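Local structure of multi-copper Oxidase CueO (Ochrobactrum, 6EVG) at residues G65-L70 with E164-D169; G155-R160 with I219-I224; V274-G279 with M299-D304. The protein oxidises lignin model compounds and lignosulfonate as a laccase-like multicopper oxidase, probably passing the electrons to dioxygen. All blocks are in the same frame, centred on the assembly; numbering follows the deposited sequence.

How the contacts relate
From the N terminus, the first segment is 65-70, on strand 67-71, beside strands 28-29 and 148-153. The loop after strand 148-153 carries 155-160 and then 164-169. Contact 1 brings 164-169 back to 65-70, closing a long loop of 93 residues. Contact 2 joins 155-160 to strand 219-226 and closes one of 58. Its segments alternate with those of contact 1, so the two cross, and Asp169 O lies 2.8 Å from Arg221 N. Contact 3 follows in series, closing a short loop of 19 between strands 269-275 and 295-303. Contacts 2 and 3 meet where strands 219-226 and 269-275 pair. Together they tie the first sheet to that of strands 170-178, 219-226 and 269-275 and to that of strand 295-303.

Contact 1 of 3, residues G65-L70 with E164-D169; sequences GPLVRL and EDYGVD
Tyr166 reaches from its loop to Leu67 at the start of strand 67-71, and these two residues bury most of the surface of the contact. The phenol end does the touching. Tyr166 OH lies 3.7 Å from Leu67 CB, and Tyr166 CE1 lies 3.9 Å from Leu67 CD1. The side chains pass alongside each other in opposite directions. In Tyr166, CG stands anti to the backbone N (chi1 -174°), which carries the ring across to the strand. Its polar partner is Pro26 O, to which Tyr166 OH is hydrogen-bonded. Leu28 also packs against both side chains. Arg69, two residues further along the strand, adds a looser touch, with NH1 4.3 Å from Tyr166 CB. A water bridges the same two residues. It lies in the guanidinium plane, accepting from Arg69 NH1 at 3.3 Å and from Tyr166 N at 3.0 Å. The charge of Arg69 is met by a salt bridge to Glu30. The arrangement lays the loop between strands 148-153 and 170-178 against the strand 28-29 side of a beta sheet, within the cupredoxin-like architecture of multicopper oxidases.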
loop_
_atom_site.group_PDB
_atom_site.type_symbol
_atom_site.label_atom_id
_atom_site.label_comp_id
_atom_site.label_asym_id
_atom_site.label_seq_id
_atom_site.Cartn_x
_atom_site.Cartn_y
_atom_site.Cartn_z
ATOM N N GLY A 65 -3.461 4.364 -12.129
ATOM C CA GLY A 65 -3.974 3.199 -12.810
ATOM C C GLY A 65 -5.417 2.975 -12.456
ATOM O O GLY A 65 -6.023 3.713 -11.678
ATOM N N PRO A 66 -6.025 1.943 -13.047
ATOM C CA PRO A 66 -7.422 1.616 -12.762
ATOM C C PRO A 66 -7.609 1.033 -11.361
ATOM O O PRO A 66 -6.657 0.572 -10.730
ATOM C CB PRO A 66 -7.754 0.566 -13.806
ATOM C CG PRO A 66 -6.435 -0.128 -14.042
ATOM C CD PRO A 66 -5.425 0.986 -13.958
ATOM N N LEU A 67 -8.883 0.997 -10.957
ATOM C CA LEU A 67 -9.335 0.127 -9.851
ATOM C C LEU A 67 -9.941 -1.107 -10.490
ATOM O O LEU A 67 -10.958 -1.026 -11.182
ATOM C CB LEU A 67 -10.294 0.859 -8.923
ATOM C CG LEU A 67 -10.703 0.031 -7.678
ATOM C CD1 LEU A 67 -10.878 0.896 -6.473
ATOM C CD2 LEU A 67 -11.884 -0.858 -7.926
ATOM N N VAL A 68 -9.243 -2.224 -10.324
ATOM C CA VAL A 68 -9.673 -3.530 -10.821
ATOM C C VAL A 68 -10.540 -4.175 -9.749
ATOM O O VAL A 68 -10.121 -4.331 -8.612
ATOM C CB VAL A 68 -8.462 -4.420 -11.144
ATOM C CG1 VAL A 68 -8.922 -5.788 -11.636
ATOM C CG2 VAL A 68 -7.552 -3.746 -12.134
ATOM N N ARG A 69 -11.803 -4.511 -10.090
ATOM C CA ARG A 69 -12.706 -5.153 -9.136
ATOM C C ARG A 69 -12.905 -6.615 -9.514
ATOM O O ARG A 69 -13.313 -6.902 -10.662
ATOM C CB ARG A 69 -14.019 -4.416 -9.092
ATOM C CG ARG A 69 -14.934 -4.957 -8.004
ATOM C CD ARG A 69 -15.977 -3.924 -7.578
ATOM N NE ARG A 69 -16.882 -3.807 -8.635
ATOM C CZ ARG A 69 -17.830 -2.831 -8.781
ATOM N NH1 ARG A 69 -17.984 -1.826 -7.915
ATOM N NH2 ARG A 69 -18.667 -2.908 -9.796
ATOM N N LEU A 70 -12.532 -7.504 -8.619
ATOM C CA LEU A 70 -12.578 -8.933 -8.788
ATOM C C LEU A 70 -13.502 -9.564 -7.784
ATOM O O LEU A 70 -13.545 -9.179 -6.619
ATOM C CB LEU A 70 -11.187 -9.497 -8.580
ATOM C CG LEU A 70 -10.097 -8.945 -9.516
ATOM C CD1 LEU A 70 -8.762 -9.551 -9.157
ATOM C CD2 LEU A 70 -10.417 -9.114 -10.963
ATOM N N GLU A 164 -21.369 1.322 -1.116
ATOM C CA GLU A 164 -20.755 0.553 -2.182
ATOM C C GLU A 164 -21.009 1.105 -3.578
ATOM O O GLU A 164 -20.723 0.380 -4.557
ATOM C CB GLU A 164 -21.163 -0.931 -2.063
ATOM C CG GLU A 164 -22.624 -1.187 -2.301
ATOM C CD GLU A 164 -23.032 -2.624 -2.492
ATOM O OE1 GLU A 164 -22.145 -3.436 -2.622
ATOM O OE2 GLU A 164 -24.221 -2.915 -2.517
ATOM N N ASP A 165 -21.438 2.363 -3.688
ATOM C CA ASP A 165 -21.681 2.946 -5.031
ATOM C C ASP A 165 -20.388 3.650 -5.477
ATOM O O ASP A 165 -20.084 4.751 -5.003
ATOM C CB ASP A 165 -22.866 3.944 -4.932
ATOM C CG ASP A 165 -23.428 4.406 -6.225
ATOM O OD1 ASP A 165 -22.884 4.017 -7.273
ATOM O OD2 ASP A 165 -24.432 5.201 -6.216
ATOM N N TYR A 166 -19.635 3.003 -6.324
ATOM C CA TYR A 166 -18.310 3.462 -6.705
ATOM C C TYR A 166 -18.319 4.839 -7.262
ATOM O O TYR A 166 -19.060 5.178 -8.193
ATOM C CB TYR A 166 -17.666 2.486 -7.729
ATOM C CG TYR A 166 -16.208 2.885 -8.028
ATOM C CD1 TYR A 166 -15.259 2.831 -7.037
ATOM C CD2 TYR A 166 -15.832 3.363 -9.251
ATOM C CE1 TYR A 166 -13.930 3.195 -7.251
ATOM C CE2 TYR A 166 -14.493 3.717 -9.488
ATOM C CZ TYR A 166 -13.568 3.654 -8.509
ATOM O OH TYR A 166 -12.251 4.005 -8.683
ATOM N N GLY A 167 -17.452 5.692 -6.697
ATOM C CA GLY A 167 -17.361 7.053 -7.079
ATOM C C GLY A 167 -18.392 8.016 -6.553
ATOM O O GLY A 167 -18.311 9.205 -6.802
ATOM N N VAL A 168 -19.355 7.483 -5.803
ATOM C CA VAL A 168 -20.441 8.280 -5.220
ATOM C C VAL A 168 -20.281 8.286 -3.696
ATOM O O VAL A 168 -20.024 9.332 -3.087
ATOM C CB VAL A 168 -21.822 7.784 -5.652
ATOM C CG1 VAL A 168 -22.903 8.640 -5.041
ATOM C CG2 VAL A 168 -21.964 7.746 -7.179
ATOM N N ASP A 169 -20.462 7.128 -3.087
ATOM C CA ASP A 169 -20.265 6.998 -1.660
ATOM C C ASP A 169 -19.215 5.947 -1.283
ATOM O O ASP A 169 -19.077 5.625 -0.152
ATOM C CB ASP A 169 -21.599 6.732 -0.920
ATOM C CG ASP A 169 -22.220 5.427 -1.278
ATOM O OD1 ASP A 169 -21.593 4.629 -2.013
ATOM O OD2 ASP A 169 -23.371 5.180 -0.800
HETATM O O HOH W 1 -20.332 0.459 -7.840
#

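Contact 2 of 3, residues G155-R160 with I219-I224; sequences GKDAER and IVRLRI
A single carboxylate oxygen, Asp157 OD2, takes both terminal nitrogens of Arg221. The salt bridge is end-on: Arg221 NH1 lies 2.8 Å from Asp157 OD2, and Arg221 NH2 lies 3.1 Å from Asp157 OD2. The oxygen sits in the guanidinium plane. Both N-H groups reach it from the same face of the carboxylate, well above that plane, and the two planes stand 48° apart. The Arg221 chain is extended from CG to NE, with CG anti to the backbone N (chi1 -180°); this full length brings its end to the loop. A water adds a third grip, donating to Asp157 OD2 at 2.7 Å and accepting from Arg223 NH2 at 2.9 Å. Arg223 NH2 also lies over the centre of the Arg221 guanidinium. This close approach of like charges is probably eased by the carboxylates around it, with Glu271 bound to Arg221 and Asp170 to Arg223. The other oxygen, Asp157 OD1, receives Arg160 NH1 at 2.9 Å, which completes the salt-bridge network. An asparagine in place of Asp157 would probably cost Arg221 and Arg160 the carboxylate that links them, leaving Arg221 to Glu271, Arg160 to Asp154 and Asp319, and the loop less firmly tied to the strand. Phe252 of strand 251-259 packs against all three residues of this network. Strand 219-226 runs between strands 170-178 and 269-275, and the 155-160 loop meets Arg221 of this strand directly and Arg223 through the water.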
loop_
_atom_site.group_PDB
_atom_site.type_symbol
_atom_site.label_atom_id
_atom_site.label_comp_id
_atom_site.label_asym_id
_atom_site.label_seq_id
_atom_site.Cartn_x
_atom_site.Cartn_y
_atom_site.Cartn_z
ATOM N N GLY A 155 -19.563 -9.662 -2.684
ATOM C CA GLY A 155 -20.912 -9.283 -2.986
ATOM C C GLY A 155 -21.795 -9.012 -1.769
ATOM O O GLY A 155 -22.969 -8.757 -1.949
ATOM N N LYS A 156 -21.244 -9.060 -0.566
ATOM C CA LYS A 156 -22.056 -8.971 0.675
ATOM C C LYS A 156 -21.977 -7.590 1.370
ATOM O O LYS A 156 -22.427 -7.434 2.522
ATOM C CB LYS A 156 -21.668 -10.093 1.631
ATOM C CG LYS A 156 -21.943 -11.514 1.114
ATOM C CD LYS A 156 -21.464 -12.468 2.230
ATOM C CE LYS A 156 -21.587 -13.939 2.027
ATOM N NZ LYS A 156 -21.195 -14.561 3.344
ATOM N N ASP A 157 -21.428 -6.564 0.700
ATOM C CA ASP A 157 -21.294 -5.271 1.372
ATOM C C ASP A 157 -22.622 -4.651 1.771
ATOM O O ASP A 157 -22.703 -3.982 2.806
ATOM C CB ASP A 157 -20.432 -4.307 0.614
ATOM C CG ASP A 157 -18.952 -4.676 0.656
ATOM O OD1 ASP A 157 -18.539 -5.684 1.238
ATOM O OD2 ASP A 157 -18.142 -3.881 0.067
ATOM N N ALA A 158 -23.635 -4.840 0.953
ATOM C CA ALA A 158 -24.976 -4.306 1.318
ATOM C C ALA A 158 -25.467 -4.941 2.614
ATOM O O ALA A 158 -26.006 -4.211 3.479
ATOM C CB ALA A 158 -25.981 -4.498 0.197
ATOM N N GLU A 159 -25.285 -6.245 2.758
ATOM C CA GLU A 159 -25.683 -6.940 3.977
ATOM C C GLU A 159 -24.860 -6.458 5.188
ATOM O O GLU A 159 -25.366 -6.439 6.304
ATOM C CB GLU A 159 -25.523 -8.457 3.817
ATOM C CG GLU A 159 -26.028 -9.246 5.002
ATOM C CD GLU A 159 -25.791 -10.741 4.883
ATOM O OE1 GLU A 159 -25.537 -11.240 3.755
ATOM O OE2 GLU A 159 -25.873 -11.414 5.933
ATOM N N ARG A 160 -23.619 -6.043 4.950
ATOM C CA ARG A 160 -22.781 -5.482 6.003
ATOM C C ARG A 160 -23.202 -4.058 6.407
ATOM O O ARG A 160 -22.689 -3.524 7.376
ATOM C CB ARG A 160 -21.302 -5.455 5.563
ATOM C CG ARG A 160 -20.676 -6.849 5.376
ATOM C CD ARG A 160 -19.239 -6.735 4.905
ATOM N NE ARG A 160 -18.654 -8.072 4.816
ATOM C CZ ARG A 160 -18.501 -8.768 3.711
ATOM N NH1 ARG A 160 -18.700 -8.251 2.523
ATOM N NH2 ARG A 160 -18.107 -10.032 3.820
ATOM N N ILE A 219 -23.470 8.535 4.889
ATOM C CA ILE A 219 -22.220 7.809 5.256
ATOM C C ILE A 219 -21.471 7.455 3.974
ATOM O O ILE A 219 -22.019 6.850 3.033
ATOM C CB ILE A 219 -22.570 6.527 6.031
ATOM C CG1 ILE A 219 -23.437 6.724 7.232
ATOM C CG2 ILE A 219 -21.265 5.775 6.381
ATOM C CD1 ILE A 219 -22.879 7.581 8.223
ATOM N N VAL A 220 -20.188 7.838 3.944
ATOM C CA VAL A 220 -19.322 7.635 2.799
ATOM C C VAL A 220 -18.154 6.767 3.213
ATOM O O VAL A 220 -17.541 6.967 4.244
ATOM C CB VAL A 220 -18.872 9.002 2.256
ATOM C CG1 VAL A 220 -17.773 8.879 1.187
ATOM C CG2 VAL A 220 -20.057 9.759 1.711
ATOM N N ARG A 221 -17.820 5.808 2.340
ATOM C CA ARG A 221 -16.660 4.924 2.506
ATOM C C ARG A 221 -15.484 5.487 1.733
ATOM O O ARG A 221 -15.606 5.723 0.517
ATOM C CB ARG A 221 -17.055 3.555 2.004
ATOM C CG ARG A 221 -16.067 2.446 2.054
ATOM C CD ARG A 221 -16.791 1.178 1.437
ATOM N NE ARG A 221 -16.046 -0.037 1.624
ATOM C CZ ARG A 221 -16.574 -1.206 1.240
ATOM N NH1 ARG A 221 -17.814 -1.226 0.705
ATOM N NH2 ARG A 221 -15.873 -2.308 1.404
ATOM N N LEU A 222 -14.367 5.682 2.432
ATOM C CA LEU A 222 -13.114 6.130 1.805
ATOM C C LEU A 222 -12.145 4.976 1.939
ATOM O O LEU A 222 -11.864 4.476 3.026
ATOM C CB LEU A 222 -12.561 7.367 2.542
ATOM C CG LEU A 222 -13.533 8.561 2.646
ATOM C CD1 LEU A 222 -12.927 9.666 3.515
ATOM C CD2 LEU A 222 -13.891 9.104 1.280
ATOM N N ARG A 223 -11.606 4.538 0.783
ATOM C CA ARG A 223 -10.651 3.439 0.728
ATOM C C ARG A 223 -9.289 4.096 0.538
ATOM O O ARG A 223 -8.963 4.587 -0.549
ATOM C CB ARG A 223 -10.985 2.468 -0.371
ATOM C CG ARG A 223 -12.382 1.871 -0.261
ATOM C CD ARG A 223 -12.534 0.638 -1.071
ATOM N NE ARG A 223 -13.894 0.221 -1.281
ATOM C CZ ARG A 223 -14.292 -1.049 -1.395
ATOM N NH1 ARG A 223 -13.492 -2.044 -1.007
ATOM N NH2 ARG A 223 -15.460 -1.283 -1.898
ATOM N N ILE A 224 -8.497 4.177 1.631
ATOM C CA ILE A 224 -7.303 5.012 1.683
ATOM C C ILE A 224 -6.055 4.108 1.560
ATOM O O ILE A 224 -5.888 3.167 2.302
ATOM C CB ILE A 224 -7.227 5.813 2.980
ATOM C CG1 ILE A 224 -8.549 6.628 3.194
ATOM C CG2 ILE A 224 -6.018 6.751 2.925
ATOM C CD1 ILE A 224 -8.588 7.399 4.516
HETATM O O HOH W 2 -16.265 -4.066 -1.829
#

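Contact 3 of 3, residues V274-G279 with M299-D304; sequences VDFSKG and MRFVVD
The ring of Phe301 is held between two residues. Phe276 CZ lies over one face, 3.7 Å above the plane and offset toward the rim. Met299 CE lies over the opposite face, also near the rim. One face of the Phe276 ring takes Val274 CG1, 3.5 Å above its plane. The two phenylalanine rings meet obliquely, with centroids 5.2 Å apart and planes at 41°. Phe276 also touches the root of its partner, CE1 lying 3.6 Å from Phe301 CB. With CG anti to the carbonyl carbon (chi1 -69°), Phe276 turns its ring toward strand 295-303. The two side chains cross at about a right angle. These rings pack between the sheet of strand 269-275 and that of strand 295-303, the two-sheet packing of a cupredoxin-like beta sandwich. Leu222 of strand 219-226 also reaches Phe301. Phe276 to Gly279 form a type I beta turn, closed by Gly279 N to Phe276 O. Asp275 OD1 accepts from Ser277 N at 2.9 Å, an Asx turn that overlaps the start of the beta turn; Ser277 OG donates to the same oxygen at 2.8 Å, from the same face of the carboxylate. Val303 packs against the turn, with CG2 3.6 Å from Gly279 O and also close to Phe276 CB. A water donates to Gly279 O and accepts from Val303 N at 2.9 Å, bridging the two backbones.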
loop_
_atom_site.group_PDB
_atom_site.type_symbol
_atom_site.label_atom_id
_atom_site.label_comp_id
_atom_site.label_asym_id
_atom_site.label_seq_id
_atom_site.Cartn_x
_atom_site.Cartn_y
_atom_site.Cartn_z
ATOM N N VAL A 274 -17.129 7.853 6.976
ATOM C CA VAL A 274 -17.250 9.215 7.465
ATOM C C VAL A 274 -18.691 9.652 7.232
ATOM O O VAL A 274 -19.238 9.449 6.174
ATOM C CB VAL A 274 -16.248 10.169 6.766
ATOM C CG1 VAL A 274 -16.467 11.616 7.217
ATOM C CG2 VAL A 274 -14.827 9.725 7.001
ATOM N N ASP A 275 -19.301 10.254 8.268
ATOM C CA ASP A 275 -20.681 10.733 8.174
ATOM C C ASP A 275 -20.695 12.162 7.699
ATOM O O ASP A 275 -20.262 13.060 8.419
ATOM C CB ASP A 275 -21.370 10.590 9.534
ATOM C CG ASP A 275 -22.876 10.820 9.457
ATOM O OD1 ASP A 275 -23.393 11.192 8.426
ATOM O OD2 ASP A 275 -23.496 10.533 10.500
ATOM N N PHE A 276 -21.243 12.395 6.496
ATOM C CA PHE A 276 -21.386 13.733 5.905
ATOM C C PHE A 276 -22.803 14.283 6.045
ATOM O O PHE A 276 -23.141 15.305 5.442
ATOM C CB PHE A 276 -20.876 13.729 4.458
ATOM C CG PHE A 276 -19.379 13.565 4.335
ATOM C CD1 PHE A 276 -18.506 14.629 4.523
ATOM C CD2 PHE A 276 -18.844 12.369 3.983
ATOM C CE1 PHE A 276 -17.127 14.442 4.353
ATOM C CE2 PHE A 276 -17.475 12.207 3.788
ATOM C CZ PHE A 276 -16.618 13.211 4.014
ATOM N N SER A 277 -23.612 13.631 6.874
ATOM C CA SER A 277 -25.021 13.962 6.912
ATOM C C SER A 277 -25.347 15.313 7.425
ATOM O O SER A 277 -26.417 15.870 7.076
ATOM C CB SER A 277 -25.859 12.943 7.674
ATOM O OG SER A 277 -25.558 12.922 9.036
ATOM N N LYS A 278 -24.439 15.913 8.176
ATOM C CA LYS A 278 -24.772 17.245 8.690
ATOM C C LYS A 278 -24.573 18.315 7.579
ATOM O O LYS A 278 -24.941 19.468 7.802
ATOM C CB LYS A 278 -24.045 17.496 10.034
ATOM C CG LYS A 278 -24.600 16.653 11.161
ATOM C CD LYS A 278 -25.072 17.456 12.370
ATOM C CE LYS A 278 -26.040 16.647 13.239
ATOM N NZ LYS A 278 -25.432 15.425 13.834
ATOM N N GLY A 279 -24.040 17.907 6.387
ATOM C CA GLY A 279 -23.902 18.836 5.283
ATOM C C GLY A 279 -22.755 19.850 5.278
ATOM O O GLY A 279 -22.617 20.607 4.321
ATOM N N MET A 299 -7.011 17.528 0.894
ATOM C CA MET A 299 -8.128 17.684 -0.012
ATOM C C MET A 299 -9.337 18.213 0.737
ATOM O O MET A 299 -9.308 18.264 1.983
ATOM C CB MET A 299 -8.480 16.349 -0.699
ATOM C CG MET A 299 -8.962 15.294 0.260
ATOM S SD MET A 299 -9.540 13.786 -0.530
ATOM C CE MET A 299 -11.002 14.344 -1.340
ATOM N N ARG A 300 -10.351 18.617 -0.006
ATOM C CA ARG A 300 -11.595 19.116 0.574
ATOM C C ARG A 300 -12.766 18.251 0.173
ATOM O O ARG A 300 -12.813 17.812 -0.964
ATOM C CB ARG A 300 -11.803 20.576 0.131
ATOM C CG ARG A 300 -13.065 21.230 0.769
ATOM C CD ARG A 300 -13.023 22.716 0.581
ATOM N NE ARG A 300 -14.046 23.456 1.270
ATOM C CZ ARG A 300 -14.109 23.794 2.579
ATOM N NH1 ARG A 300 -13.273 23.315 3.472
ATOM N NH2 ARG A 300 -15.101 24.593 3.004
ATOM N N PHE A 301 -13.701 18.056 1.089
ATOM C CA PHE A 301 -14.989 17.411 0.819
ATOM C C PHE A 301 -16.077 18.481 0.942
ATOM O O PHE A 301 -16.143 19.209 1.943
ATOM C CB PHE A 301 -15.279 16.326 1.859
ATOM C CG PHE A 301 -14.358 15.172 1.779
ATOM C CD1 PHE A 301 -14.610 14.137 0.887
ATOM C CD2 PHE A 301 -13.243 15.074 2.563
ATOM C CE1 PHE A 301 -13.790 13.053 0.820
ATOM C CE2 PHE A 301 -12.366 13.965 2.455
ATOM C CZ PHE A 301 -12.675 12.964 1.590
ATOM N N VAL A 302 -16.947 18.549 -0.052
ATOM C CA VAL A 302 -18.107 19.413 -0.062
ATOM C C VAL A 302 -19.361 18.546 -0.254
ATOM O O VAL A 302 -19.343 17.639 -1.028
ATOM C CB VAL A 302 -17.990 20.484 -1.124
ATOM C CG1 VAL A 302 -16.795 21.401 -0.912
ATOM C CG2 VAL A 302 -18.037 19.949 -2.500
ATOM N N VAL A 303 -20.391 18.824 0.506
ATOM C CA VAL A 303 -21.626 18.064 0.415
ATOM C C VAL A 303 -22.511 18.589 -0.684
ATOM O O VAL A 303 -22.714 19.773 -0.741
ATOM C CB VAL A 303 -22.380 18.057 1.741
ATOM C CG1 VAL A 303 -23.624 17.214 1.689
ATOM C CG2 VAL A 303 -21.452 17.513 2.829
ATOM N N ASP A 304 -23.004 17.670 -1.528
ATOM C CA ASP A 304 -23.905 18.048 -2.614
ATOM C C ASP A 304 -25.279 17.598 -2.238
ATOM O O ASP A 304 -25.585 16.387 -2.214
ATOM C CB ASP A 304 -23.485 17.402 -3.945
ATOM C CG ASP A 304 -24.396 17.763 -5.120
ATOM O OD1 ASP A 304 -25.496 18.319 -4.905
ATOM O OD2 ASP A 304 -24.008 17.456 -6.275
HETATM O O HOH W 3 -20.404 21.118 2.209
#